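Local coordinates for acetylcholine-binding protein (PDB 2BJ0), which probably binds acetylcholine and related ligands as a soluble pentamer resembling the ligand-binding domain of nicotinic acetylcholine receptors, at residues A[31-36]-A[163-168]; A[170-175]-A[196-201]. All coordinates share one frame; numbering follows the deposited sequence.

Contact 1. Residues A[31-36]-A[163-168]; sequences FKLMNI and EYFDSP
Met34 SD lies at the edge of the Tyr164 ring, 5.3 Å from its centroid, in a Met-aromatic contact; Glu163 CG lies over one face, toward the rim. A bend at chi2 (-79°) puts Lys32 CD beside this ring, 3.6 Å from Tyr164 CD2. The Phe165 ring is met in its plane by Leu33 O and Ile36 CG1, the latter 3.8 Å from Phe165 CE2; with CG anti to the backbone N (chi1 -175°), this side chain lies beside that of Leu33, pointing the same way. Lys32 NZ forms a 2.7 Å salt bridge to Glu163 OE1, and Glu156 and Asn160 O also bind it. An alanine at Lys32 would probably leave Glu163 and Glu156 without this shared positive partner and open a gap beside Tyr164. Asp166 N donates to Met34 O at 3.1 Å, and one water bridges Leu33 O to Tyr164 N. In a classic beta bulge, Met34 and Asn35 both bond through their backbones to Val49 of strand 45-57. Tyr164 OH accepts a hydrogen bond from Ser185 N of the second subunit. The 163-168 loop, linking strands 149-153 and 170-183 in the chain, runs beside strand 25-40, whose Leu33 and Ile36 pack on Phe198 of strand 190-202.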
# COMPACT_ATOMS: atom_id res chain seq x y z
N PHE A 31 26.67 2.47 7.29
CA PHE A 31 25.75 1.37 7.06
C PHE A 31 26.01 0.27 8.04
O PHE A 31 27.13 0.09 8.51
CB PHE A 31 25.86 0.83 5.62
CG PHE A 31 25.53 1.83 4.56
CD1 PHE A 31 24.22 2.01 4.14
CD2 PHE A 31 26.54 2.57 3.96
CE1 PHE A 31 23.90 2.93 3.17
CE2 PHE A 31 26.23 3.49 2.98
CZ PHE A 31 24.89 3.67 2.57
N LYS A 32 24.96 -0.48 8.34
CA LYS A 32 25.08 -1.69 9.12
C LYS A 32 24.40 -2.80 8.32
O LYS A 32 23.17 -2.77 8.13
CB LYS A 32 24.38 -1.54 10.48
CG LYS A 32 24.96 -0.44 11.39
CD LYS A 32 26.23 -0.94 12.06
CE LYS A 32 27.10 0.21 12.44
NZ LYS A 32 28.38 -0.27 13.05
N LEU A 33 25.19 -3.77 7.86
CA LEU A 33 24.63 -4.95 7.23
C LEU A 33 24.23 -5.90 8.35
O LEU A 33 25.09 -6.40 9.05
CB LEU A 33 25.60 -5.59 6.22
CG LEU A 33 25.14 -6.84 5.46
CD1 LEU A 33 23.89 -6.55 4.62
CD2 LEU A 33 26.23 -7.41 4.55
N MET A 34 22.91 -6.09 8.52
CA MET A 34 22.35 -6.84 9.65
C MET A 34 22.16 -8.33 9.40
O MET A 34 22.32 -9.16 10.31
CB MET A 34 21.01 -6.24 10.06
CG MET A 34 21.05 -4.75 10.36
SD MET A 34 22.09 -4.34 11.79
CE MET A 34 21.14 -5.09 13.11
N ASN A 35 21.78 -8.66 8.17
CA ASN A 35 21.44 -10.00 7.84
C ASN A 35 21.40 -10.14 6.29
O ASN A 35 21.17 -9.17 5.59
CB ASN A 35 20.07 -10.34 8.41
CG ASN A 35 19.80 -11.81 8.58
OD1 ASN A 35 20.58 -12.65 8.14
ND2 ASN A 35 18.69 -12.14 9.23
N ILE A 36 21.63 -11.32 5.81
CA ILE A 36 21.46 -11.67 4.40
C ILE A 36 20.30 -12.61 4.48
O ILE A 36 20.46 -13.72 4.99
CB ILE A 36 22.68 -12.32 3.78
CG1 ILE A 36 23.82 -11.31 3.61
CG2 ILE A 36 22.31 -12.94 2.44
CD1 ILE A 36 25.08 -11.93 3.03
N GLU A 163 29.42 -5.00 12.04
CA GLU A 163 29.36 -5.03 13.49
C GLU A 163 28.19 -5.86 14.06
O GLU A 163 28.39 -6.67 14.98
CB GLU A 163 29.33 -3.61 14.05
CG GLU A 163 29.69 -3.55 15.53
CD GLU A 163 29.62 -2.16 16.12
OE1 GLU A 163 29.51 -1.16 15.38
OE2 GLU A 163 29.67 -2.07 17.37
N TYR A 164 26.98 -5.67 13.53
CA TYR A 164 25.80 -6.34 14.09
C TYR A 164 25.30 -7.53 13.26
O TYR A 164 24.20 -8.04 13.50
CB TYR A 164 24.65 -5.34 14.25
CG TYR A 164 24.93 -4.14 15.12
CD1 TYR A 164 25.46 -4.28 16.40
CD2 TYR A 164 24.62 -2.86 14.68
CE1 TYR A 164 25.70 -3.16 17.21
CE2 TYR A 164 24.86 -1.74 15.47
CZ TYR A 164 25.40 -1.91 16.72
OH TYR A 164 25.61 -0.82 17.51
N PHE A 165 26.10 -7.98 12.30
CA PHE A 165 25.67 -9.03 11.40
C PHE A 165 25.38 -10.34 12.15
O PHE A 165 26.16 -10.74 13.02
CB PHE A 165 26.70 -9.25 10.28
CG PHE A 165 26.27 -10.24 9.26
CD1 PHE A 165 26.50 -11.60 9.44
CD2 PHE A 165 25.57 -9.82 8.13
CE1 PHE A 165 26.06 -12.54 8.50
CE2 PHE A 165 25.13 -10.75 7.17
CZ PHE A 165 25.39 -12.10 7.35
N ASP A 166 24.28 -11.02 11.82
CA ASP A 166 23.91 -12.27 12.48
C ASP A 166 23.06 -13.07 11.50
O ASP A 166 22.00 -12.60 11.10
CB ASP A 166 23.09 -11.93 13.75
CG ASP A 166 22.96 -13.10 14.75
OD1 ASP A 166 23.42 -14.25 14.49
OD2 ASP A 166 22.39 -12.93 15.86
N SER A 167 23.52 -14.26 11.12
CA SER A 167 22.71 -15.17 10.32
C SER A 167 23.03 -16.62 10.69
O SER A 167 24.20 -16.94 10.86
CB SER A 167 22.99 -14.95 8.83
OG SER A 167 22.49 -16.02 8.04
N PRO A 168 22.03 -17.50 10.82
CA PRO A 168 22.28 -18.93 10.93
C PRO A 168 22.64 -19.57 9.60
O PRO A 168 23.16 -20.68 9.59
CB PRO A 168 20.96 -19.49 11.47
CG PRO A 168 19.92 -18.56 10.98
CD PRO A 168 20.58 -17.20 10.94
O HOH W 1 26.16 -4.86 11.05
O HOH W 2 21.60 -8.75 13.22

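Contact 2. Residues A[170-175]-A[196-201]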
# COMPACT_ATOMS: atom_id res chain seq x y z
N PHE A 170 24.38 -17.75 6.71
CA PHE A 170 25.54 -17.22 5.97
C PHE A 170 26.64 -16.68 6.85
O PHE A 170 26.35 -16.17 7.92
CB PHE A 170 25.09 -16.11 5.00
CG PHE A 170 23.96 -16.52 4.09
CD1 PHE A 170 24.20 -17.31 2.96
CD2 PHE A 170 22.65 -16.15 4.37
CE1 PHE A 170 23.15 -17.73 2.13
CE2 PHE A 170 21.59 -16.54 3.54
CZ PHE A 170 21.83 -17.34 2.44
N ASP A 171 27.89 -16.79 6.39
CA ASP A 171 29.05 -16.15 7.03
C ASP A 171 29.34 -14.88 6.25
O ASP A 171 29.55 -14.95 5.05
CB ASP A 171 30.33 -17.02 6.88
CG ASP A 171 30.38 -18.21 7.80
OD1 ASP A 171 30.01 -18.09 9.00
OD2 ASP A 171 30.79 -19.34 7.41
N LEU A 172 29.38 -13.73 6.90
CA LEU A 172 29.84 -12.54 6.24
C LEU A 172 31.37 -12.46 6.35
O LEU A 172 31.91 -12.32 7.44
CB LEU A 172 29.23 -11.31 6.89
CG LEU A 172 29.56 -9.94 6.32
CD1 LEU A 172 29.14 -9.81 4.86
CD2 LEU A 172 28.84 -8.92 7.17
N LEU A 173 32.05 -12.50 5.22
CA LEU A 173 33.53 -12.51 5.22
C LEU A 173 34.14 -11.13 5.39
O LEU A 173 35.07 -10.98 6.17
CB LEU A 173 34.08 -13.21 3.95
CG LEU A 173 33.51 -14.63 3.79
CD1 LEU A 173 33.84 -15.25 2.44
CD2 LEU A 173 33.92 -15.53 4.93
N SER A 174 33.63 -10.13 4.67
CA SER A 174 34.15 -8.76 4.73
C SER A 174 33.13 -7.79 4.19
O SER A 174 32.20 -8.20 3.50
CB SER A 174 35.37 -8.62 3.84
OG SER A 174 35.04 -9.10 2.56
N ALA A 175 33.32 -6.52 4.50
CA ALA A 175 32.42 -5.47 4.05
C ALA A 175 33.14 -4.16 4.16
O ALA A 175 33.71 -3.85 5.20
CB ALA A 175 31.13 -5.46 4.92
N ILE A 196 28.71 -0.06 -1.34
CA ILE A 196 29.04 -1.10 -0.38
C ILE A 196 29.45 -2.38 -1.10
O ILE A 196 28.75 -2.85 -1.98
CB ILE A 196 27.86 -1.39 0.57
CG1 ILE A 196 27.43 -0.12 1.30
CG2 ILE A 196 28.25 -2.44 1.59
CD1 ILE A 196 26.06 -0.25 1.92
N THR A 197 30.60 -2.92 -0.72
CA THR A 197 31.07 -4.19 -1.25
C THR A 197 31.21 -5.17 -0.09
O THR A 197 31.81 -4.85 0.92
CB THR A 197 32.43 -3.98 -1.99
OG1 THR A 197 32.23 -3.11 -3.11
CG2 THR A 197 32.87 -5.27 -2.63
N PHE A 198 30.60 -6.34 -0.22
CA PHE A 198 30.73 -7.36 0.79
C PHE A 198 30.94 -8.73 0.15
O PHE A 198 30.58 -8.95 -1.01
CB PHE A 198 29.58 -7.32 1.82
CG PHE A 198 28.22 -7.65 1.26
CD1 PHE A 198 27.44 -6.66 0.67
CD2 PHE A 198 27.73 -8.95 1.33
CE1 PHE A 198 26.17 -6.99 0.16
CE2 PHE A 198 26.45 -9.28 0.81
CZ PHE A 198 25.70 -8.30 0.23
N ALA A 199 31.59 -9.61 0.90
CA ALA A 199 31.76 -10.99 0.52
C ALA A 199 31.08 -11.86 1.55
O ALA A 199 31.20 -11.61 2.74
CB ALA A 199 33.25 -11.35 0.44
N PHE A 200 30.35 -12.87 1.10
CA PHE A 200 29.69 -13.79 2.00
C PHE A 200 29.66 -15.21 1.43
O PHE A 200 29.79 -15.39 0.23
CB PHE A 200 28.25 -13.29 2.31
CG PHE A 200 27.24 -13.58 1.21
CD1 PHE A 200 27.24 -12.85 0.04
CD2 PHE A 200 26.27 -14.56 1.40
CE1 PHE A 200 26.30 -13.12 -0.95
CE2 PHE A 200 25.33 -14.83 0.42
CZ PHE A 200 25.34 -14.11 -0.75
N ARG A 201 29.44 -16.21 2.27
CA ARG A 201 29.36 -17.57 1.79
C ARG A 201 28.28 -18.34 2.58
O ARG A 201 27.85 -17.87 3.60
CB ARG A 201 30.74 -18.25 1.90
CG ARG A 201 31.26 -18.34 3.33
CD ARG A 201 32.43 -19.31 3.55
NE ARG A 201 32.80 -19.33 4.97
CZ ARG A 201 34.06 -19.29 5.41
NH1 ARG A 201 35.07 -19.23 4.56
NH2 ARG A 201 34.30 -19.29 6.72
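Phe170 and Phe200 meet at one end of a beta hairpin, strands 170-183 and 190-202, which belongs to the immunoglobulin-like beta sandwich of the ligand-binding domain. A classic beta bulge shifts the antiparallel register by one, so that Leu173 and Ser174 share Ala199 as partner. Backbone bonds join Asp171 and Arg201 in both directions. Ala199 O accepts bonds from Leu173 N at 2.8 Å and, weakly, from Ser174 N; Ala199 N donates to Ser174 O. Aromatic and apolar contacts occupy the face bearing Leu172, Ala175, Phe198 and Phe200. Phe200 turns its edge toward the face of Phe170 in an offset edge-to-face pair, planes 75° apart, centroids 5.5 Å. Leu172 crosses Phe198 at about a right angle, CD1 3.9 Å from Phe198 CD2, and Ala175 CB packs on Phe198 CB. On the face bearing Asp171, Ser174, Ala199 and Arg201, Asp171 and Arg201 form a salt bridge; Arg201 NH1 also binds the carbonyl of Glu130. Arg201 CG lies between the backbone N and the carbonyl carbon (chi1 62°), and the chain extends to NE. Leu173 CD2 sits over the centre of the guanidinium, 3.8 Å from Arg201 CZ. Arg201 NE points nearly straight (168°) at Asp171 OD2, 3.2 Å away and in the guanidinium plane.

Overall arrangement
Contact 1 ties a loop to strand 25-40 at a subunit interface, whereas contact 2 pairs two strands of one hairpin and is touched by no other chain. Both are partly buried, centres 10 Å apart, and they share an apolar core: Ile36 CD1 packs 3.3 Å from Phe200 CG, and Phe165 CD2 lies 3.5 Å from Leu172 CD2. The chain passes from the 163-168 loop almost directly into strand 170-183, and Ser167 OG is hydrogen-bonded to the backbone N of Lys169 and of Phe170. Antiparallel backbone bonding, interrupted by a bulge, dominates contact 2; contact 1 relies more on side chains, water and one direct backbone bond. Each carries a salt bridge away from the shared core.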